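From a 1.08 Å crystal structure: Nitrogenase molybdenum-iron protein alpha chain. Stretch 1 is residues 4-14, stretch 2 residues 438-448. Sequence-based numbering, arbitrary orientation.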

ATOM      1  N   ASN A   4     -39.865 -34.739   6.184  1.00 44.63           N
ATOM      2  CA  ASN A   4     -39.675 -33.315   6.418  1.00 30.42           C
ATOM      3  C   ASN A   4     -38.202 -32.928   6.597  1.00 21.38           C
ATOM      4  O   ASN A   4     -37.320 -33.762   6.528  1.00 19.21           O
ATOM      5  CB  ASN A   4     -40.539 -32.814   7.590  1.00 35.49           C
ATOM      6  CG  ASN A   4     -40.152 -33.413   8.934  1.00 24.94           C
ATOM      7  OD1 ASN A   4     -38.989 -33.592   9.251  1.00 21.78           O
ATOM      8  ND2 ASN A   4     -41.158 -33.649   9.772  1.00 32.44           N
ATOM      9  N   LEU A   5     -37.962 -31.650   6.825  1.00 19.40           N
ATOM     10  CA  LEU A   5     -36.596 -31.177   6.888  1.00 17.04           C
ATOM     11  C   LEU A   5     -35.847 -31.774   8.068  1.00 15.74           C
ATOM     12  O   LEU A   5     -34.649 -32.040   7.972  1.00 16.50           O
ATOM     13  CB  LEU A   5     -36.589 -29.643   7.002  1.00 17.91           C
ATOM     14  CG  LEU A   5     -35.229 -28.953   7.073  1.00 17.64           C
ATOM     15  CD1 LEU A   5     -34.359 -29.282   5.878  1.00 19.44           C
ATOM     16  CD2 LEU A   5     -35.402 -27.434   7.186  1.00 20.55           C
ATOM     17  N   LYS A   6     -36.525 -31.978   9.205  1.00 15.57           N
ATOM     18  CA  LYS A   6     -35.860 -32.659  10.315  1.00 15.26           C
ATOM     19  C   LYS A   6     -35.384 -34.054   9.917  1.00 14.29           C
ATOM     20  O   LYS A   6     -34.255 -34.434  10.184  1.00 14.75           O
ATOM     21  CB  LYS A   6     -36.770 -32.716  11.533  1.00 16.25           C
ATOM     22  CG  LYS A   6     -36.199 -33.509  12.686  1.00 14.75           C
ATOM     23  CD  LYS A   6     -37.046 -33.427  13.920  1.00 15.38           C
ATOM     24  CE  LYS A   6     -36.483 -34.276  15.052  1.00 16.15           C
ATOM     25  NZ  LYS A   6     -37.150 -34.047  16.359  1.00 16.19           N
ATOM     26  N   ASP A   7     -36.250 -34.820   9.266  1.00 16.54           N
ATOM     27  CA  ASP A   7     -35.838 -36.134   8.787  1.00 16.43           C
ATOM     28  C   ASP A   7     -34.628 -36.060   7.829  1.00 15.75           C
ATOM     29  O   ASP A   7     -33.714 -36.898   7.863  1.00 17.27           O
ATOM     30  CB  ASP A   7     -37.028 -36.802   8.097  1.00 20.54           C
ATOM     31  CG  ASP A   7     -38.183 -37.069   9.041  1.00 25.25           C
ATOM     32  OD1 ASP A   7     -39.333 -36.860   8.591  1.00 36.85           O
ATOM     33  OD2 ASP A   7     -37.959 -37.496  10.197  1.00 33.43           O
ATOM     34  N   GLU A   8     -34.665 -35.081   6.938  1.00 15.03           N
ATOM     35  CA  GLU A   8     -33.591 -34.872   5.973  1.00 15.60           C
ATOM     36  C   GLU A   8     -32.271 -34.551   6.660  1.00 14.69           C
ATOM     37  O   GLU A   8     -31.227 -35.029   6.248  1.00 16.14           O
ATOM     38  CB  GLU A   8     -34.008 -33.786   4.984  1.00 18.24           C
ATOM     39  CG  GLU A   8     -35.149 -34.266   4.115  1.00 21.70           C
ATOM     40  CD  GLU A   8     -35.808 -33.187   3.288  1.00 33.81           C
ATOM     41  OE1 GLU A   8     -35.649 -32.000   3.618  1.00 30.63           O
ATOM     42  OE2 GLU A   8     -36.513 -33.545   2.321  1.00 74.68           O
ATOM     43  N   ILE A   9     -32.339 -33.722   7.701  1.00 14.14           N
ATOM     44  CA  ILE A   9     -31.145 -33.413   8.486  1.00 14.04           C
ATOM     45  C   ILE A   9     -30.628 -34.670   9.199  1.00 14.22           C
ATOM     46  O   ILE A   9     -29.418 -34.916   9.248  1.00 14.58           O
ATOM     47  CB  ILE A   9     -31.423 -32.293   9.528  1.00 13.74           C
ATOM     48  CG1 ILE A   9     -31.651 -30.967   8.826  1.00 14.11           C
ATOM     49  CG2 ILE A   9     -30.266 -32.171  10.490  1.00 14.12           C
ATOM     50  CD1 ILE A   9     -32.256 -29.928   9.726  1.00 14.65           C
ATOM     51  N   LEU A  10     -31.535 -35.452   9.765  1.00 13.68           N
ATOM     52  CA  LEU A  10     -31.121 -36.595  10.563  1.00 13.97           C
ATOM     53  C   LEU A  10     -30.567 -37.782   9.789  1.00 15.35           C
ATOM     54  O   LEU A  10     -29.898 -38.642  10.372  1.00 15.28           O
ATOM     55  CB  LEU A  10     -32.274 -37.060  11.444  1.00 14.94           C
ATOM     56  CG  LEU A  10     -32.759 -36.154  12.570  1.00 14.97           C
ATOM     57  CD1 LEU A  10     -34.009 -36.686  13.237  1.00 16.88           C
ATOM     58  CD2 LEU A  10     -31.678 -35.927  13.614  1.00 16.56           C
ATOM     59  N   GLU A  11     -30.883 -37.872   8.497  1.00 15.27           N
ATOM     60  CA  GLU A  11     -30.699 -39.125   7.768  1.00 16.37           C
ATOM     61  C   GLU A  11     -29.285 -39.667   7.845  1.00 16.32           C
ATOM     62  O   GLU A  11     -29.103 -40.868   7.987  1.00 18.44           O
ATOM     63  CB  GLU A  11     -31.131 -38.941   6.313  1.00 18.67           C
ATOM     64  CG  GLU A  11     -30.915 -40.184   5.469  1.00 27.24           C
ATOM     65  CD  GLU A  11     -31.841 -41.323   5.848  1.00 44.75           C
ATOM     66  OE1 GLU A  11     -31.544 -42.491   5.492  1.00132.85           O
ATOM     67  OE2 GLU A  11     -32.872 -41.043   6.499  1.00 65.58           O
ATOM     68  N   LYS A  12     -28.285 -38.808   7.707  1.00 15.74           N
ATOM     69  CA  LYS A  12     -26.906 -39.294   7.531  1.00 15.70           C
ATOM     70  C   LYS A  12     -26.210 -39.685   8.846  1.00 16.19           C
ATOM     71  O   LYS A  12     -25.163 -40.380   8.837  1.00 18.18           O
ATOM     72  CB  LYS A  12     -26.074 -38.232   6.794  1.00 15.97           C
ATOM     73  CG  LYS A  12     -24.762 -38.727   6.223  1.00 19.24           C
ATOM     74  CD  LYS A  12     -24.091 -37.618   5.424  1.00 20.41           C
ATOM     75  CE  LYS A  12     -22.808 -38.060   4.737  1.00 23.33           C
ATOM     76  NZ  LYS A  12     -22.120 -36.894   4.091  1.00 43.48           N
ATOM     77  N   TYR A  13     -26.782 -39.260   9.970  1.00 14.17           N
ATOM     78  CA  TYR A  13     -26.182 -39.591  11.251  1.00 13.92           C
ATOM     79  C   TYR A  13     -26.188 -41.097  11.503  1.00 16.78           C
ATOM     80  O   TYR A  13     -27.168 -41.786  11.170  1.00 17.53           O
ATOM     81  CB  TYR A  13     -26.977 -38.947  12.358  1.00 14.26           C
ATOM     82  CG  TYR A  13     -26.874 -37.443  12.535  1.00 13.30           C
ATOM     83  CD1 TYR A  13     -25.651 -36.816  12.766  1.00 15.13           C
ATOM     84  CD2 TYR A  13     -28.011 -36.672  12.671  1.00 15.71           C
ATOM     85  CE1 TYR A  13     -25.573 -35.455  13.002  1.00 14.27           C
ATOM     86  CE2 TYR A  13     -27.946 -35.316  12.918  1.00 17.04           C
ATOM     87  CZ  TYR A  13     -26.718 -34.717  13.068  1.00 13.46           C
ATOM     88  OH  TYR A  13     -26.641 -33.398  13.432  1.00 13.21           O
ATOM     89  N   ILE A  14     -25.124 -41.604  12.104  1.00 15.15           N
ATOM     90  CA  ILE A  14     -25.123 -43.008  12.551  1.00 15.25           C
ATOM     91  C   ILE A  14     -26.166 -43.165  13.661  1.00 15.26           C
ATOM     92  O   ILE A  14     -26.569 -42.170  14.259  1.00 15.43           O
ATOM     93  CB  ILE A  14     -23.718 -43.446  13.020  1.00 16.81           C
ATOM     94  CG1 ILE A  14     -23.292 -42.672  14.276  1.00 16.54           C
ATOM     95  CG2 ILE A  14     -22.714 -43.342  11.893  1.00 17.72           C
ATOM     96  CD1 ILE A  14     -21.891 -43.042  14.738  1.00 19.95           C
ATOM     97  N   THR A 438     -41.565 -23.287  11.052  1.00 13.45           N
ATOM     98  CA  THR A 438     -40.142 -23.005  11.182  1.00 12.87           C
ATOM     99  C   THR A 438     -39.434 -24.092  11.998  1.00 12.78           C
ATOM    100  O   THR A 438     -40.072 -24.874  12.708  1.00 14.32           O
ATOM    101  CB  THR A 438     -39.931 -21.594  11.785  1.00 14.31           C
ATOM    102  OG1 THR A 438     -40.508 -21.528  13.084  1.00 15.66           O
ATOM    103  CG2 THR A 438     -40.481 -20.543  10.848  1.00 17.37           C
ATOM    104  N   ILE A 439     -38.112 -24.111  11.896  1.00 11.96           N
ATOM    105  CA  ILE A 439     -37.326 -25.123  12.545  1.00 11.98           C
ATOM    106  C   ILE A 439     -36.287 -24.512  13.469  1.00 11.30           C
ATOM    107  O   ILE A 439     -35.686 -23.486  13.158  1.00 11.66           O
ATOM    108  CB  ILE A 439     -36.682 -26.071  11.501  1.00 13.40           C
ATOM    109  CG1 ILE A 439     -36.063 -27.347  12.102  1.00 14.09           C
ATOM    110  CG2 ILE A 439     -35.714 -25.337  10.597  1.00 15.33           C
ATOM    111  CD1 ILE A 439     -35.788 -28.401  11.058  1.00 17.23           C
ATOM    112  N   LEU A 440     -36.090 -25.188  14.604  1.00 11.17           N
ATOM    113  CA  LEU A 440     -35.079 -24.822  15.564  1.00 11.03           C
ATOM    114  C   LEU A 440     -34.034 -25.922  15.609  1.00 11.39           C
ATOM    115  O   LEU A 440     -34.378 -27.098  15.649  1.00 12.69           O
ATOM    116  CB  LEU A 440     -35.711 -24.641  16.942  1.00 13.09           C
ATOM    117  CG  LEU A 440     -36.636 -23.421  17.011  1.00 14.04           C
ATOM    118  CD1 LEU A 440     -38.066 -23.736  16.642  1.00 14.24           C
ATOM    119  CD2 LEU A 440     -36.536 -22.643  18.311  1.00 19.14           C
ATOM    120  N   ILE A 441     -32.754 -25.505  15.626  1.00 10.63           N
ATOM    121  CA  ILE A 441     -31.646 -26.463  15.665  1.00 10.80           C
ATOM    122  C   ILE A 441     -30.649 -26.036  16.752  1.00 11.05           C
ATOM    123  O   ILE A 441     -29.926 -25.043  16.614  1.00 12.28           O
ATOM    124  CB  ILE A 441     -30.899 -26.562  14.318  1.00 11.03           C
ATOM    125  CG1 ILE A 441     -31.862 -26.872  13.155  1.00 13.30           C
ATOM    126  CG2 ILE A 441     -29.816 -27.620  14.446  1.00 12.05           C
ATOM    127  CD1 ILE A 441     -31.199 -26.804  11.792  1.00 13.52           C
ATOM    128  N   ASP A 442     -30.593 -26.803  17.823  1.00 10.10           N
ATOM    129  CA  ASP A 442     -29.660 -26.569  18.916  1.00 10.36           C
ATOM    130  C   ASP A 442     -28.313 -27.200  18.589  1.00  9.73           C
ATOM    131  O   ASP A 442     -28.234 -28.343  18.140  1.00 10.92           O
ATOM    132  CB  ASP A 442     -30.224 -27.134  20.219  1.00 10.31           C
ATOM    133  CG  ASP A 442     -29.291 -26.976  21.382  1.00 10.35           C
ATOM    134  OD1 ASP A 442     -29.117 -25.809  21.803  1.00 10.56           O
ATOM    135  OD2 ASP A 442     -28.734 -27.994  21.837  1.00 11.27           O
ATOM    136  N   ASP A 443     -27.233 -26.456  18.854  1.00  9.37           N
ATOM    137  CA  ASP A 443     -25.873 -26.912  18.556  1.00  9.58           C
ATOM    138  C   ASP A 443     -25.791 -27.383  17.099  1.00  9.50           C
ATOM    139  O   ASP A 443     -25.266 -28.453  16.784  1.00 10.92           O
ATOM    140  CB  ASP A 443     -25.412 -27.991  19.547  1.00 10.29           C
ATOM    141  CG  ASP A 443     -23.894 -28.221  19.579  1.00  9.75           C
ATOM    142  OD1 ASP A 443     -23.107 -27.488  18.945  1.00 10.49           O
ATOM    143  OD2 ASP A 443     -23.497 -29.224  20.259  1.00 10.99           O
ATOM    144  N   MET A 444     -26.288 -26.565  16.195  1.00  9.94           N
ATOM    145  CA  MET A 444     -26.218 -26.849  14.752  1.00  9.74           C
ATOM    146  C   MET A 444     -24.798 -27.073  14.322  1.00  9.36           C
ATOM    147  O   MET A 444     -23.918 -26.231  14.579  1.00 10.63           O
ATOM    148  CB  MET A 444     -26.780 -25.652  13.978  1.00 10.09           C
ATOM    149  CG  MET A 444     -26.870 -25.927  12.491  1.00 10.67           C
ATOM    150  SD  MET A 444     -27.268 -24.461  11.497  1.00 11.22           S
ATOM    151  CE  MET A 444     -25.773 -23.540  11.636  1.00 12.29           C
ATOM    152  N   ASN A 445     -24.567 -28.188  13.633  1.00  9.52           N
ATOM    153  CA  ASN A 445     -23.231 -28.521  13.147  1.00  9.84           C
ATOM    154  C   ASN A 445     -23.129 -28.321  11.646  1.00  9.46           C
ATOM    155  O   ASN A 445     -24.094 -27.977  10.983  1.00 10.00           O
ATOM    156  CB  ASN A 445     -22.845 -29.919  13.607  1.00 10.17           C
ATOM    157  CG  ASN A 445     -23.778 -30.967  13.081  1.00 10.69           C
ATOM    158  OD1 ASN A 445     -24.031 -31.051  11.869  1.00 11.46           O
ATOM    159  ND2 ASN A 445     -24.301 -31.810  13.973  1.00 11.77           N
ATOM    160  N   HIS A 446     -21.942 -28.561  11.108  1.00  9.31           N
ATOM    161  CA  HIS A 446     -21.702 -28.331   9.688  1.00 10.49           C
ATOM    162  C   HIS A 446     -22.631 -29.163   8.819  1.00  9.97           C
ATOM    163  O   HIS A 446     -23.198 -28.658   7.866  1.00 10.73           O
ATOM    164  CB  HIS A 446     -20.229 -28.629   9.362  1.00 11.25           C
ATOM    165  CG  HIS A 446     -19.917 -28.487   7.924  1.00 11.66           C
ATOM    166  ND1 HIS A 446     -19.964 -27.278   7.266  1.00 11.94           N
ATOM    167  CD2 HIS A 446     -19.634 -29.421   6.988  1.00 13.54           C
ATOM    168  CE1 HIS A 446     -19.723 -27.482   5.988  1.00 12.69           C
ATOM    169  NE2 HIS A 446     -19.483 -28.758   5.806  1.00 13.94           N
ATOM    170  N   HIS A 447     -22.773 -30.449   9.150  1.00 10.36           N
ATOM    171  CA  HIS A 447     -23.692 -31.302   8.421  1.00 11.01           C
ATOM    172  C   HIS A 447     -25.096 -30.724   8.391  1.00 10.75           C
ATOM    173  O   HIS A 447     -25.735 -30.640   7.325  1.00 11.33           O
ATOM    174  CB  HIS A 447     -23.728 -32.713   9.063  1.00 11.92           C
ATOM    175  CG  HIS A 447     -24.894 -33.515   8.622  1.00 13.20           C
ATOM    176  ND1 HIS A 447     -24.931 -34.159   7.397  1.00 13.34           N
ATOM    177  CD2 HIS A 447     -26.119 -33.694   9.183  1.00 14.11           C
ATOM    178  CE1 HIS A 447     -26.120 -34.697   7.235  1.00 14.73           C
ATOM    179  NE2 HIS A 447     -26.861 -34.446   8.299  1.00 14.34           N
ATOM    180  N   ASP A 448     -25.611 -30.342   9.560  1.00 10.53           N
ATOM    181  CA  ASP A 448     -26.962 -29.839   9.644  1.00 10.76           C
ATOM    182  C   ASP A 448     -27.105 -28.586   8.761  1.00  9.44           C
ATOM    183  O   ASP A 448     -28.091 -28.406   8.036  1.00 10.92           O
ATOM    184  CB  ASP A 448     -27.291 -29.423  11.080  1.00 10.79           C
ATOM    185  CG  ASP A 448     -27.203 -30.508  12.103  1.00 10.74           C
ATOM    186  OD1 ASP A 448     -27.375 -31.705  11.755  1.00 11.63           O
ATOM    187  OD2 ASP A 448     -26.944 -30.106  13.269  1.00 11.34           O
TER
HETATM  188  O   HOH W   1     -22.492 -34.367   6.090  1.00 19.61           O

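Segments far apart in sequence often pack by a simple rule: each sends bumps into the other's hollows, apolar tips meeting by fit and polar ends by hydrogen bonds. The alpha chain of the nitrogenase molybdenum-iron protein offers a compact example, in which two stretches, their touching residues at least 430 positions apart, bury 438 Å² between them.

The backbones set the terms. The helix that includes residues 5-10 runs at 30° to the strand 439-441, with a closest axial approach of 10.6 Å, a gap wide enough to be filled by side chains. Farther along, the second stretch turns into a new helix, and the CA atoms of Ile9 and Asp448 are 5.6 Å apart, whereas those of Lys6 and Ile439 are 8.0 Å apart.

Facing the strand, the principal bump is Ile439. Its CA-to-CB bond points toward the helix, and with both chi angles t the side chain rests its tip in the shallow hollow bordered by Leu5, Lys6 and Ile9. Ile439 CD1 lies 4.0 Å from Leu5 CD2 and 4.1 Å from Ile9 CD1, residues one helical turn apart, and the backbone contributes to the hollow as well, with Lys6 N 4.1 Å from the same methyl, Ile439 CD1. Lys6 itself contributes little more, since its fully extended side chain leads away. Ile9 reaches back in turn: its CD1 also meets Ile441 CD1 at 3.9 Å, so that one methyl touches two strand residues. These are van der Waals contacts, and their value lies in fit and in the exclusion of water.

Beyond these contacts the character changes. His447 has the largest covered area of any residue in the two stretches, and its imidazole enters a recess lined by Ile9, Lys12 and Tyr13. At the ring edge, NE2 of His447 donates to the carbonyl O of Ile9 at 2.8 Å. Lys12 CB packs 3.6 Å from His447 CE1, while the edge of the imidazole is directed toward the face of the Tyr13 ring, with centroids 5.2 Å apart and planes at 56°. A water extends this grip, bonding to His447 ND1 at 2.8 Å and accepting from Lys12 NZ at 3.2 Å, although the lysine's end leads away from the second stretch.

Tyr13 is the answering bump. A type I turn from Leu10 to Tyr13 ends at this residue, and its phenol reaches across to a polar pocket formed by Asn445 and Asp448. Tyr13 OH accepts from Asn445 ND2 at 2.9 Å and donates to Asp448 OD1 at a very short 2.5 Å. The pocket is braced from within: Asn445 OD1 caps the helix by accepting from Asp448 N at 2.9 Å, and Asp448 OD2 accepts from Asn445 N at 3.1 Å. Asn445 thus serves the helix start with OD1 and the tyrosine with ND2, while Asp448 takes part in both the brace and the bond to Tyr13. Ile9 CG2 comes within 3.2 Å of Asp448 OD1, a tight approach of a methyl to a carboxylate oxygen rather than an apolar contact.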